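Local structure of acyl-coenzyme A oxidase acox-1.2 (Caenorhabditis elegans, 5K3J) at residues A[219-222]-A[227-230]; A[336-341]-A[404-409]; A[465-470]-A[486-491]; A[289-294]-A[361-366]. The protein catalyses the FAD-dependent desaturation of CoA-linked ascaroside side chains, the first step of peroxisomal beta-oxidation in the making of ascaroside pheromones. One frame throughout, in Å; residues are numbered along the deposited sequence.

Contact 1 lies at the periphery, its centre about 32 Å from the centre of the chain, and is only partly buried; contacts 2, 3 and 4 are buried among helices. Contacts 2 and 4 both belong to the C-alpha1 region, and their segments alternate along the chain, so that the succession of helices 287-315, 336-340, 343-363 and 379-405 contributes to a cofactor site at one contact and to the wall behind a substrate pocket at the other, their centres about 35 Å apart. The chemistry follows the place: backbone pairing in the loop of contact 1, polar groups gathered on FAD in contact 2, and a tyrosine ring set against a helix in contacts 3 and 4.

Contact 1 of 4, residues A[219-222]-A[227-230]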
# COMPACT_ATOMS: atom_id res chain seq x y z
N GLN A 219 24.05 -28.45 4.75
CA GLN A 219 22.99 -29.17 5.44
C GLN A 219 22.79 -28.52 6.80
O GLN A 219 23.76 -28.30 7.52
CB GLN A 219 23.31 -30.66 5.59
CG GLN A 219 22.21 -31.43 6.32
CD GLN A 219 22.47 -32.92 6.40
OE1 GLN A 219 23.58 -33.39 6.10
NE2 GLN A 219 21.46 -33.68 6.80
N LEU A 220 21.55 -28.20 7.13
CA LEU A 220 21.26 -27.48 8.36
C LEU A 220 20.63 -28.38 9.40
O LEU A 220 20.95 -28.30 10.59
CB LEU A 220 20.34 -26.29 8.08
CG LEU A 220 20.91 -25.23 7.13
CD1 LEU A 220 19.92 -24.11 6.97
CD2 LEU A 220 22.23 -24.70 7.67
N ARG A 221 19.72 -29.24 8.95
CA ARG A 221 19.00 -30.12 9.85
C ARG A 221 19.17 -31.58 9.46
O ARG A 221 19.31 -31.91 8.28
CB ARG A 221 17.52 -29.75 9.87
CG ARG A 221 17.23 -28.36 10.40
CD ARG A 221 15.79 -27.99 10.12
NE ARG A 221 15.41 -26.70 10.69
CZ ARG A 221 14.86 -26.54 11.88
NH1 ARG A 221 14.61 -27.59 12.64
NH2 ARG A 221 14.54 -25.33 12.31
N ASP A 222 19.17 -32.45 10.46
CA ASP A 222 19.21 -33.89 10.25
C ASP A 222 18.05 -34.33 9.36
O ASP A 222 16.90 -33.98 9.63
CB ASP A 222 19.18 -34.62 11.60
CG ASP A 222 19.48 -36.10 11.48
OD1 ASP A 222 18.53 -36.90 11.36
OD2 ASP A 222 20.67 -36.46 11.52
N ILE A 227 16.27 -32.05 13.45
CA ILE A 227 17.00 -31.32 14.48
C ILE A 227 18.26 -30.73 13.85
O ILE A 227 18.96 -31.42 13.11
CB ILE A 227 17.35 -32.24 15.67
CG1 ILE A 227 16.08 -32.68 16.40
CG2 ILE A 227 18.32 -31.58 16.63
CD1 ILE A 227 16.28 -33.82 17.36
N PRO A 228 18.55 -29.44 14.12
CA PRO A 228 19.69 -28.75 13.51
C PRO A 228 21.03 -29.42 13.82
O PRO A 228 21.19 -30.02 14.88
CB PRO A 228 19.64 -27.35 14.12
CG PRO A 228 18.23 -27.18 14.53
CD PRO A 228 17.75 -28.53 14.95
N LEU A 229 21.99 -29.30 12.90
CA LEU A 229 23.31 -29.90 13.08
C LEU A 229 24.20 -29.03 13.96
O LEU A 229 23.89 -27.87 14.23
CB LEU A 229 23.99 -30.13 11.73
CG LEU A 229 23.20 -30.84 10.63
CD1 LEU A 229 24.11 -31.16 9.45
CD2 LEU A 229 22.51 -32.10 11.16
N LYS A 230 25.31 -29.61 14.40
CA LYS A 230 26.27 -28.91 15.24
C LYS A 230 26.91 -27.73 14.53
O LYS A 230 27.63 -27.90 13.55
CB LYS A 230 27.35 -29.88 15.71
CG LYS A 230 28.58 -29.20 16.29
CD LYS A 230 29.83 -29.97 15.92
CE LYS A 230 31.08 -29.28 16.42
NZ LYS A 230 32.30 -29.87 15.80
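L229 points its side chain at residues 219-222 and parts its two methyls between Q219 and D222. L229 CD1 lies against the aliphatic part of Q219, 3.7 Å from Q219 CG, and the two chains cross at about a right angle. The other methyl, L229 CD2, turns to the D222 end, 3.4 Å from D222 N. Q219 can lie over the leucine because it is fully extended, its CG anti to the backbone N (chi1 180°), and this reach also brings NE2 to the carbonyl of R221, where Q219 NE2 donates to R221 O at 3.2 Å from above the carbonyl plane. Were Q219 an alanine, the R221 carbonyl would probably lose this donor and CD1 of L229 its methylene cover. R221 and P228, for their part, run side by side in the same direction, with P228 CG over one face of the guanidinium, near its rim. The ends of that guanidinium bond to the carbonyls of H226 and G192, and D643 of the second subunit makes a long, weak ion pair with it. Two backbone bonds make a single antiparallel bridge across the loop: L229 N to L220 O at 2.7 Å and D222 N to I227 O at 2.9 Å. Between them R221 faces P228 as a non-hydrogen-bonded pair, a place that suits proline, which has no N-H to give. D222 OD1 accepts from the backbone N-H groups of K224 and T225. The loop between strands 210-219 and 232-236 is therefore shaped by its own backbone bonds, while R221 ties it to G192 and, weakly, to the second subunit.

Contact 2 of 4, residues A[336-341]-A[404-409]. With FAD (flavin-adenine dinucleotide), chain G.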
# COMPACT_ATOMS: atom_id res chain seq x y z
N GLN A 336 -16.99 7.36 -14.75
CA GLN A 336 -15.75 7.57 -15.48
C GLN A 336 -14.52 7.36 -14.60
O GLN A 336 -13.56 6.70 -15.00
CB GLN A 336 -15.72 8.97 -16.07
CG GLN A 336 -14.53 9.23 -16.97
CD GLN A 336 -14.59 10.60 -17.61
OE1 GLN A 336 -14.24 11.60 -16.99
NE2 GLN A 336 -15.03 10.64 -18.86
N THR A 337 -14.56 7.94 -13.40
CA THR A 337 -13.48 7.79 -12.43
C THR A 337 -13.18 6.32 -12.14
O THR A 337 -12.03 5.92 -11.97
CB THR A 337 -13.81 8.49 -11.10
OG1 THR A 337 -15.06 7.99 -10.59
CG2 THR A 337 -13.92 9.99 -11.29
N GLN A 338 -14.24 5.51 -12.09
CA GLN A 338 -14.10 4.08 -11.83
C GLN A 338 -13.49 3.33 -13.00
O GLN A 338 -12.68 2.42 -12.80
CB GLN A 338 -15.46 3.48 -11.48
CG GLN A 338 -15.67 3.23 -10.00
CD GLN A 338 -15.50 1.77 -9.62
OE1 GLN A 338 -15.66 0.87 -10.45
NE2 GLN A 338 -15.17 1.52 -8.35
N GLN A 339 -13.88 3.70 -14.21
CA GLN A 339 -13.26 3.17 -15.42
C GLN A 339 -11.83 3.68 -15.54
O GLN A 339 -10.96 3.01 -16.10
CB GLN A 339 -14.06 3.55 -16.67
CG GLN A 339 -15.46 2.97 -16.71
CD GLN A 339 -16.22 3.34 -17.97
OE1 GLN A 339 -15.64 3.84 -18.93
NE2 GLN A 339 -17.53 3.11 -17.96
N HIS A 340 -11.59 4.87 -15.00
CA HIS A 340 -10.28 5.51 -15.06
C HIS A 340 -9.31 4.94 -14.03
O HIS A 340 -8.10 4.91 -14.25
CB HIS A 340 -10.44 7.01 -14.85
CG HIS A 340 -9.15 7.75 -14.75
ND1 HIS A 340 -8.16 7.65 -15.71
CD2 HIS A 340 -8.67 8.59 -13.81
CE1 HIS A 340 -7.14 8.40 -15.37
NE2 HIS A 340 -7.42 8.99 -14.22
N ARG A 341 -9.84 4.50 -12.89
CA ARG A 341 -9.00 3.98 -11.82
C ARG A 341 -8.84 2.47 -11.93
O ARG A 341 -8.17 1.84 -11.11
CB ARG A 341 -9.59 4.35 -10.45
CG ARG A 341 -10.69 3.44 -9.95
CD ARG A 341 -11.40 4.05 -8.74
NE ARG A 341 -10.46 4.72 -7.85
CZ ARG A 341 -10.78 5.24 -6.67
NH1 ARG A 341 -12.02 5.17 -6.22
NH2 ARG A 341 -9.84 5.83 -5.94
N ARG A 404 -8.58 -2.15 -4.93
CA ARG A 404 -9.21 -2.37 -3.64
C ARG A 404 -10.19 -1.26 -3.28
O ARG A 404 -11.35 -1.51 -2.98
CB ARG A 404 -8.16 -2.50 -2.53
CG ARG A 404 -8.75 -2.58 -1.13
CD ARG A 404 -7.67 -2.56 -0.06
NE ARG A 404 -6.82 -1.38 -0.14
CZ ARG A 404 -7.12 -0.20 0.42
NH1 ARG A 404 -8.24 -0.06 1.11
NH2 ARG A 404 -6.29 0.82 0.30
N MET A 405 -9.70 -0.02 -3.32
CA MET A 405 -10.52 1.14 -3.00
C MET A 405 -11.71 1.28 -3.94
O MET A 405 -12.71 1.91 -3.61
CB MET A 405 -9.68 2.42 -3.03
CG MET A 405 -8.59 2.49 -1.97
SD MET A 405 -7.57 3.97 -2.12
CE MET A 405 -6.79 3.68 -3.71
N ALA A 406 -11.60 0.68 -5.12
CA ALA A 406 -12.67 0.68 -6.11
C ALA A 406 -13.90 -0.06 -5.60
O ALA A 406 -15.03 0.22 -6.02
CB ALA A 406 -12.19 0.06 -7.41
N CYS A 407 -13.68 -1.01 -4.70
CA CYS A 407 -14.76 -1.76 -4.06
C CYS A 407 -15.35 -0.96 -2.91
O CYS A 407 -16.30 -1.40 -2.26
CB CYS A 407 -14.25 -3.11 -3.55
SG CYS A 407 -13.51 -4.14 -4.84
N GLY A 408 -14.78 0.22 -2.67
CA GLY A 408 -15.20 1.07 -1.57
C GLY A 408 -14.95 0.41 -0.23
O GLY A 408 -13.99 -0.35 -0.08
N GLY A 409 -15.84 0.68 0.72
CA GLY A 409 -15.75 0.12 2.06
C GLY A 409 -15.43 -1.36 2.09
O GLY A 409 -14.51 -1.77 2.80
PA FAD G . -19.06 3.09 -2.79
O1A FAD G . -20.02 4.26 -2.57
O2A FAD G . -19.84 1.84 -3.09
O5B FAD G . -18.08 3.41 -4.02
C5B FAD G . -17.24 2.36 -4.53
C4B FAD G . -16.68 2.81 -5.91
O4B FAD G . -17.64 3.33 -6.63
C3B FAD G . -15.64 3.93 -5.72
O3B FAD G . -14.64 3.78 -6.60
C2B FAD G . -16.43 5.24 -6.02
O2B FAD G . -15.51 6.27 -6.60
C1B FAD G . -17.29 4.88 -6.90
N9A FAD G . -18.48 5.66 -6.80
C8A FAD G . -19.56 5.39 -6.04
N7A FAD G . -20.46 6.39 -6.24
C5A FAD G . -19.93 7.27 -7.13
C6A FAD G . -20.42 8.45 -7.67
N6A FAD G . -21.63 9.19 -7.53
N1A FAD G . -19.69 9.15 -8.54
C2A FAD G . -18.45 8.70 -8.90
N3A FAD G . -17.96 7.54 -8.36
C4A FAD G . -18.71 6.83 -7.48
N1 FAD G . -19.63 3.58 8.23
C2 FAD G . -20.43 3.96 9.39
O2 FAD G . -21.59 4.30 9.24
N3 FAD G . -19.84 3.94 10.73
C4 FAD G . -18.50 3.55 10.90
O4 FAD G . -18.00 3.53 12.05
C4X FAD G . -17.68 3.15 9.73
N5 FAD G . -16.31 2.75 9.90
C5X FAD G . -15.51 2.36 8.74
C6 FAD G . -14.17 1.97 8.91
C7 FAD G . -13.40 1.59 7.79
C7M FAD G . -11.98 1.20 8.23
C8 FAD G . -13.96 1.61 6.51
C8M FAD G . -13.21 1.22 5.25
C9 FAD G . -15.30 2.00 6.33
C9A FAD G . -16.08 2.38 7.44
N10 FAD G . -17.48 2.79 7.26
C10 FAD G . -18.27 3.17 8.40
C1' FAD G . -18.09 2.81 5.92
C2' FAD G . -17.59 4.01 5.11
O2' FAD G . -18.01 5.18 5.71
C3' FAD G . -18.18 3.91 3.73
O3' FAD G . -17.82 2.68 3.15
C4' FAD G . -17.67 5.04 2.87
O4' FAD G . -18.12 6.27 3.39
C5' FAD G . -18.21 4.86 1.46
O5' FAD G . -17.89 3.54 1.02
P FAD G . -18.85 2.80 -0.02
O1P FAD G . -19.01 1.34 0.40
O2P FAD G . -20.19 3.46 -0.06
O3P FAD G . -18.20 2.87 -1.46
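The backbones come nearest at Q338 and A406, whose CA atoms lie 6.8 Å apart, the short helix 336-340 facing residues 405-408, where a type I turn runs from M405 to G408. Q338 spans the gap with a chain bent at chi2 (-102°), which brings its amide nitrogen between protein and cofactor: Q338 NE2 gives a straight bond to the ribose hydroxyl oxygen FAD O3B at 2.9 Å and a weak, bent one to A406 O. Its other amide atom, OE1, pairs with S315. R341 reaches the same ribose oxygen, R341 NH1 lying 3.0 Å from FAD O3B, which sits at the edge of the guanidinium near its plane. Q402 bonds to R341 NE and helps to fix the rotation of the group. G409 N donates to FAD O1P at 3.3 Å. Glycine suits both places: a beta carbon on G408 would probably run into FAD O3P and one on G409 into FAD O3'. H340 hydrogen-bonds ATP. Glutamine and arginine on the adenosine ribose, with glycines under the pyrophosphate and ribityl chain, form part of this subunit's share of the FAD site of an acyl-CoA oxidase, which the second subunit completes.

Contact 3 of 4, residues A[465-470]-A[486-491]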
# COMPACT_ATOMS: atom_id res chain seq x y z
N ALA A 465 18.95 -0.61 -26.73
CA ALA A 465 19.59 0.68 -26.52
C ALA A 465 19.68 1.51 -27.80
O ALA A 465 19.86 2.73 -27.74
CB ALA A 465 20.98 0.48 -25.93
N SER A 466 19.56 0.83 -28.94
CA SER A 466 19.67 1.42 -30.28
C SER A 466 19.11 2.83 -30.42
O SER A 466 19.77 3.72 -30.97
CB SER A 466 18.97 0.52 -31.29
OG SER A 466 18.47 1.28 -32.38
N TYR A 467 17.89 3.04 -29.93
CA TYR A 467 17.17 4.29 -30.13
C TYR A 467 17.87 5.50 -29.52
O TYR A 467 17.48 6.64 -29.77
CB TYR A 467 15.75 4.18 -29.54
CG TYR A 467 15.71 4.29 -28.03
CD1 TYR A 467 15.94 3.18 -27.23
CD2 TYR A 467 15.43 5.50 -27.41
CE1 TYR A 467 15.89 3.28 -25.85
CE2 TYR A 467 15.39 5.61 -26.03
CZ TYR A 467 15.62 4.49 -25.25
OH TYR A 467 15.58 4.60 -23.88
N LEU A 468 18.89 5.25 -28.70
CA LEU A 468 19.62 6.33 -28.04
C LEU A 468 20.56 7.05 -28.99
O LEU A 468 20.80 8.25 -28.85
CB LEU A 468 20.39 5.79 -26.84
CG LEU A 468 19.56 5.32 -25.64
CD1 LEU A 468 20.46 4.63 -24.63
CD2 LEU A 468 18.82 6.48 -24.99
N ALA A 469 21.11 6.33 -29.96
CA ALA A 469 22.06 6.92 -30.90
C ALA A 469 21.34 7.68 -32.01
O ALA A 469 21.96 8.42 -32.77
CB ALA A 469 22.96 5.85 -31.49
N ASP A 470 20.03 7.48 -32.10
CA ASP A 470 19.23 8.12 -33.14
C ASP A 470 18.86 9.55 -32.80
O ASP A 470 19.43 10.17 -31.91
CB ASP A 470 17.94 7.33 -33.40
CG ASP A 470 18.19 5.91 -33.84
OD1 ASP A 470 19.32 5.63 -34.30
OD2 ASP A 470 17.26 5.09 -33.74
N MET A 486 7.45 8.93 -29.71
CA MET A 486 7.40 9.94 -28.66
C MET A 486 8.05 9.40 -27.39
O MET A 486 8.69 10.14 -26.64
CB MET A 486 5.96 10.37 -28.37
CG MET A 486 5.82 11.37 -27.23
SD MET A 486 6.70 12.91 -27.53
CE MET A 486 5.89 13.48 -29.02
N PHE A 487 7.89 8.10 -27.15
CA PHE A 487 8.49 7.45 -25.99
C PHE A 487 9.96 7.14 -26.22
O PHE A 487 10.71 6.88 -25.27
CB PHE A 487 7.74 6.17 -25.63
CG PHE A 487 6.75 6.34 -24.51
CD1 PHE A 487 7.15 6.29 -23.19
CD2 PHE A 487 5.41 6.57 -24.79
CE1 PHE A 487 6.24 6.45 -22.16
CE2 PHE A 487 4.50 6.74 -23.77
CZ PHE A 487 4.91 6.68 -22.45
N GLU A 488 10.38 7.15 -27.48
CA GLU A 488 11.79 7.06 -27.81
C GLU A 488 12.47 8.35 -27.41
O GLU A 488 13.56 8.35 -26.83
CB GLU A 488 12.00 6.80 -29.30
CG GLU A 488 11.74 5.37 -29.71
CD GLU A 488 12.10 5.14 -31.15
OE1 GLU A 488 12.55 6.11 -31.80
OE2 GLU A 488 11.94 4.00 -31.64
N ASN A 489 11.79 9.46 -27.70
CA ASN A 489 12.13 10.74 -27.09
C ASN A 489 11.76 10.65 -25.61
O ASN A 489 11.45 9.56 -25.12
CB ASN A 489 11.40 11.89 -27.78
CG ASN A 489 11.52 11.83 -29.30
OD1 ASN A 489 12.56 12.16 -29.87
ND2 ASN A 489 10.45 11.42 -29.96
N MET A 490 11.79 11.77 -24.90
CA MET A 490 11.65 11.76 -23.43
C MET A 490 12.73 10.89 -22.80
O MET A 490 13.58 11.38 -22.06
CB MET A 490 10.27 11.26 -22.99
CG MET A 490 9.08 12.02 -23.52
SD MET A 490 7.56 11.40 -22.76
CE MET A 490 7.35 9.83 -23.59
N ALA A 491 12.65 9.59 -23.08
CA ALA A 491 13.66 8.63 -22.67
C ALA A 491 15.06 9.07 -23.09
O ALA A 491 15.90 9.39 -22.25
CB ALA A 491 13.35 7.26 -23.25
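The ring of Y467 presents an edge to helix 481-507, with E488 O near the ring plane and 3.4 Å from Y467 CE2. One face of the ring is covered by its own neighbour L468, whose CG lies toward the rim. The methyl of A491, whose position is less certain, comes in obliquely, A491 CB lying 3.8 Å from Y467 CE2, and a small residue such as alanine probably suits this place beside the phenol. Nearer the backbone, Y467 CB meets the extended side chain of E488, 4.1 Å from E488 CD. Y467 takes the chi1 of 77° that sets CG between the backbone N and the carbonyl carbon, and this puts the ring edge against the helix. Its hydroxyl hydrogen-bonds H530 ND1, and the two rings meet with their planes at about 40°. A phenylalanine in place of Y467 would probably keep much of the ring's packing but leave H530 without its hydroxyl partner. R492, just after A491, bonds the carbonyl of Y467. The loop between helices 435-450 and 481-507 thus meets the second of these through Y467, which reaches on to H530 and L533 of helix 520-543, while A465 and L468 pack back on helix 435-450.

Contact 4 of 4, residues A[289-294]-A[361-366]; sequences MVKIRS and HLYSQL. With 6QA (~{S}-[2-[3-[[(2~{R})-4-[[[(2~{R},3~{S},4~{R},5~{R})-5-(6-aminopurin-9-yl)-4-oxidanyl-3-phosphonooxy-oxolan-2-yl]methoxy-oxidanyl-phosphoryl]oxy-oxidanyl-phosphoryl]oxy-3,3-dimethyl-2-oxidanyl-butanoyl]amino]propanoylamino]ethyl] 5-[(2~{R},3~{R},5~{R},6~{S})-6-methyl-3,5-bis(oxidanyl)oxan-2-yl]oxypentanethioate), chain E.
S294 OG touches Y363 CB at 3.8 Å and lies within bonding distance of two carbonyls of its own helix, S294 OG to K291 O at 2.6 Å and to V290 O at 2.8 Å. A serine that turns its hydroxyl back on the helix in this way keeps its polar atom supplied where it is buried against an aromatic neighbour. Y363 carries the contact. With CG anti to the backbone N (chi1 168°), its ring is laid flat against helix 287-315, and K291 CA makes a CH-pi contact over the face, 3.8 Å from the ring centroid and 17° off the normal. The side chain of K291 crosses the tyrosine at about a right angle, K291 CB lying 3.4 Å from Y363 CE2, and its amine goes on to a salt bridge with E93. On the same side of the ring, V290 CG1 sits by its CD1-CE1 rim, 3.6 Å from Y363 CD1. The phenol finds its polar partner in S287. Other residues of the helix turn to the substrate: M289 and I292 line the pocket of the ascaroside-CoA, and R293 NH2 comes 2.6 Å from 6QA O57, an amide carbonyl oxygen of the pantetheine arm. Apolar and CH-pi contacts thus press one side of the helix against Y363, while its other residues offer a charged group and apolar atoms to the substrate.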
# COMPACT_ATOMS: atom_id res chain seq x y z
N MET A 289 19.24 -14.57 -9.38
CA MET A 289 18.54 -13.31 -9.18
C MET A 289 17.88 -12.81 -10.46
O MET A 289 16.75 -12.33 -10.44
CB MET A 289 19.49 -12.25 -8.64
CG MET A 289 19.40 -12.03 -7.14
SD MET A 289 21.00 -11.62 -6.42
CE MET A 289 21.63 -10.44 -7.61
N VAL A 290 18.60 -12.93 -11.57
CA VAL A 290 18.12 -12.45 -12.86
C VAL A 290 16.93 -13.28 -13.35
O VAL A 290 16.06 -12.77 -14.04
CB VAL A 290 19.26 -12.47 -13.91
CG1 VAL A 290 18.75 -12.10 -15.31
CG2 VAL A 290 20.37 -11.52 -13.49
N LYS A 291 16.89 -14.55 -12.97
CA LYS A 291 15.75 -15.39 -13.34
C LYS A 291 14.47 -14.83 -12.71
O LYS A 291 13.44 -14.73 -13.37
CB LYS A 291 15.94 -16.84 -12.91
CG LYS A 291 14.83 -17.74 -13.41
CD LYS A 291 14.84 -19.09 -12.74
CE LYS A 291 13.45 -19.46 -12.25
NZ LYS A 291 12.42 -19.35 -13.32
N ILE A 292 14.56 -14.46 -11.44
CA ILE A 292 13.43 -13.88 -10.72
C ILE A 292 13.01 -12.56 -11.35
O ILE A 292 11.84 -12.38 -11.70
CB ILE A 292 13.77 -13.63 -9.23
CG1 ILE A 292 14.08 -14.95 -8.52
CG2 ILE A 292 12.62 -12.90 -8.55
CD1 ILE A 292 12.95 -15.96 -8.59
N ARG A 293 13.96 -11.65 -11.51
CA ARG A 293 13.70 -10.32 -12.07
C ARG A 293 13.09 -10.38 -13.46
O ARG A 293 12.17 -9.62 -13.78
CB ARG A 293 15.00 -9.50 -12.13
CG ARG A 293 15.56 -9.09 -10.78
CD ARG A 293 16.95 -8.49 -10.93
NE ARG A 293 17.53 -8.11 -9.65
CZ ARG A 293 18.84 -8.11 -9.40
NH1 ARG A 293 19.70 -8.48 -10.34
NH2 ARG A 293 19.28 -7.76 -8.21
N SER A 294 13.60 -11.28 -14.29
CA SER A 294 13.05 -11.49 -15.62
C SER A 294 11.61 -11.99 -15.53
O SER A 294 10.77 -11.67 -16.37
CB SER A 294 13.91 -12.49 -16.41
OG SER A 294 14.01 -13.73 -15.73
N HIS A 361 11.92 -15.59 -21.85
CA HIS A 361 12.46 -16.47 -22.87
C HIS A 361 13.93 -16.19 -23.17
O HIS A 361 14.72 -17.13 -23.30
CB HIS A 361 11.64 -16.38 -24.16
CG HIS A 361 11.56 -17.67 -24.91
ND1 HIS A 361 12.44 -18.00 -25.92
CD2 HIS A 361 10.71 -18.72 -24.79
CE1 HIS A 361 12.13 -19.20 -26.40
NE2 HIS A 361 11.09 -19.66 -25.73
N LEU A 362 14.31 -14.92 -23.27
CA LEU A 362 15.70 -14.61 -23.57
C LEU A 362 16.59 -14.78 -22.33
O LEU A 362 17.80 -14.82 -22.46
CB LEU A 362 15.87 -13.20 -24.17
CG LEU A 362 15.18 -11.94 -23.65
CD1 LEU A 362 15.50 -11.68 -22.20
CD2 LEU A 362 15.59 -10.74 -24.50
N TYR A 363 16.00 -14.88 -21.15
CA TYR A 363 16.81 -15.25 -20.00
C TYR A 363 17.25 -16.69 -20.11
O TYR A 363 18.43 -17.01 -20.00
CB TYR A 363 16.08 -15.06 -18.67
CG TYR A 363 16.86 -15.72 -17.55
CD1 TYR A 363 18.04 -15.16 -17.09
CD2 TYR A 363 16.44 -16.92 -16.99
CE1 TYR A 363 18.77 -15.76 -16.08
CE2 TYR A 363 17.16 -17.53 -15.99
CZ TYR A 363 18.33 -16.95 -15.53
OH TYR A 363 19.05 -17.54 -14.53
N SER A 364 16.27 -17.57 -20.32
CA SER A 364 16.53 -19.00 -20.40
C SER A 364 17.24 -19.38 -21.70
O SER A 364 17.56 -20.55 -21.92
CB SER A 364 15.22 -19.79 -20.26
OG SER A 364 14.32 -19.48 -21.30
N GLN A 365 17.48 -18.39 -22.55
CA GLN A 365 18.30 -18.60 -23.74
C GLN A 365 19.66 -17.95 -23.61
O GLN A 365 20.66 -18.48 -24.10
CB GLN A 365 17.58 -18.09 -24.99
CG GLN A 365 16.67 -19.12 -25.60
CD GLN A 365 17.36 -20.46 -25.82
OE1 GLN A 365 18.53 -20.52 -26.21
NE2 GLN A 365 16.63 -21.54 -25.57
N LEU A 366 19.71 -16.80 -22.94
CA LEU A 366 20.98 -16.22 -22.53
C LEU A 366 21.45 -16.93 -21.27
O LEU A 366 22.22 -16.39 -20.47
CB LEU A 366 20.86 -14.71 -22.31
CG LEU A 366 20.59 -13.89 -23.58
CD1 LEU A 366 19.90 -12.57 -23.27
CD2 LEU A 366 21.89 -13.65 -24.35
P26 6QA E . 27.98 -5.86 -6.32
P29 6QA E . 30.19 -4.59 -7.94
P50 6QA E . 29.15 -0.71 -13.69
O01 6QA E . 7.71 -13.49 -6.20
C02 6QA E . 8.92 -14.29 -6.23
C03 6QA E . 9.38 -14.25 -4.76
O04 6QA E . 10.65 -14.69 -4.62
C05 6QA E . 11.65 -13.79 -4.96
C06 6QA E . 12.54 -13.57 -3.70
C07 6QA E . 13.98 -13.29 -4.19
C08 6QA E . 14.95 -13.66 -3.07
C09 6QA E . 15.78 -12.50 -2.68
S10 6QA E . 17.61 -12.86 -2.67
C11 6QA E . 18.60 -11.67 -3.62
C12 6QA E . 17.92 -10.38 -3.97
N13 6QA E . 18.79 -9.33 -3.60
C14 6QA E . 19.35 -8.43 -4.59
C15 6QA E . 20.29 -7.26 -4.15
C16 6QA E . 21.65 -7.44 -4.90
N17 6QA E . 22.14 -6.17 -5.47
C18 6QA E . 23.58 -6.03 -5.73
C19 6QA E . 24.10 -4.73 -6.32
O20 6QA E . 23.06 -3.78 -6.36
C21 6QA E . 24.66 -4.94 -7.76
C22 6QA E . 25.30 -3.52 -8.11
C23 6QA E . 23.49 -5.37 -8.70
C24 6QA E . 25.76 -5.99 -7.89
O25 6QA E . 27.07 -5.43 -7.65
O27 6QA E . 27.31 -5.45 -4.99
O28 6QA E . 29.47 -5.06 -6.51
O30 6QA E . 31.40 -5.50 -8.15
O31 6QA E . 29.06 -4.69 -9.18
C32 6QA E . 28.76 -3.61 -9.98
C33 6QA E . 29.48 -3.85 -11.37
O34 6QA E . 29.36 -5.07 -11.75
C35 6QA E . 28.44 -5.14 -13.09
N36 6QA E . 27.33 -6.08 -12.84
C37 6QA E . 26.58 -6.14 -11.74
N38 6QA E . 25.67 -7.11 -11.82
C39 6QA E . 25.83 -7.72 -13.03
C40 6QA E . 26.88 -7.07 -13.68
N41 6QA E . 27.26 -7.49 -14.92
C42 6QA E . 26.61 -8.50 -15.50
N43 6QA E . 25.59 -9.15 -14.91
C44 6QA E . 25.17 -8.80 -13.69
N45 6QA E . 24.06 -9.50 -13.04
C46 6QA E . 28.02 -3.94 -13.36
O47 6QA E . 28.35 -3.59 -14.78
C48 6QA E . 28.76 -2.98 -12.43
O49 6QA E . 29.68 -2.20 -13.11
O51 6QA E . 29.90 0.38 -12.98
O52 6QA E . 27.64 -0.55 -13.43
O53 6QA E . 29.37 -0.64 -15.17
O54 6QA E . 30.65 -3.16 -7.82
O55 6QA E . 28.22 -7.35 -6.32
O56 6QA E . 24.32 -6.93 -5.46
O57 6QA E . 19.12 -8.56 -5.75
O58 6QA E . 15.20 -11.46 -2.40
O59 6QA E . 8.54 -15.08 -3.92
C60 6QA E . 8.48 -16.44 -4.38
C61 6QA E . 7.63 -17.12 -3.32
C62 6QA E . 7.91 -16.51 -5.82
C63 6QA E . 8.65 -15.65 -6.75
O64 6QA E . 8.02 -17.90 -6.30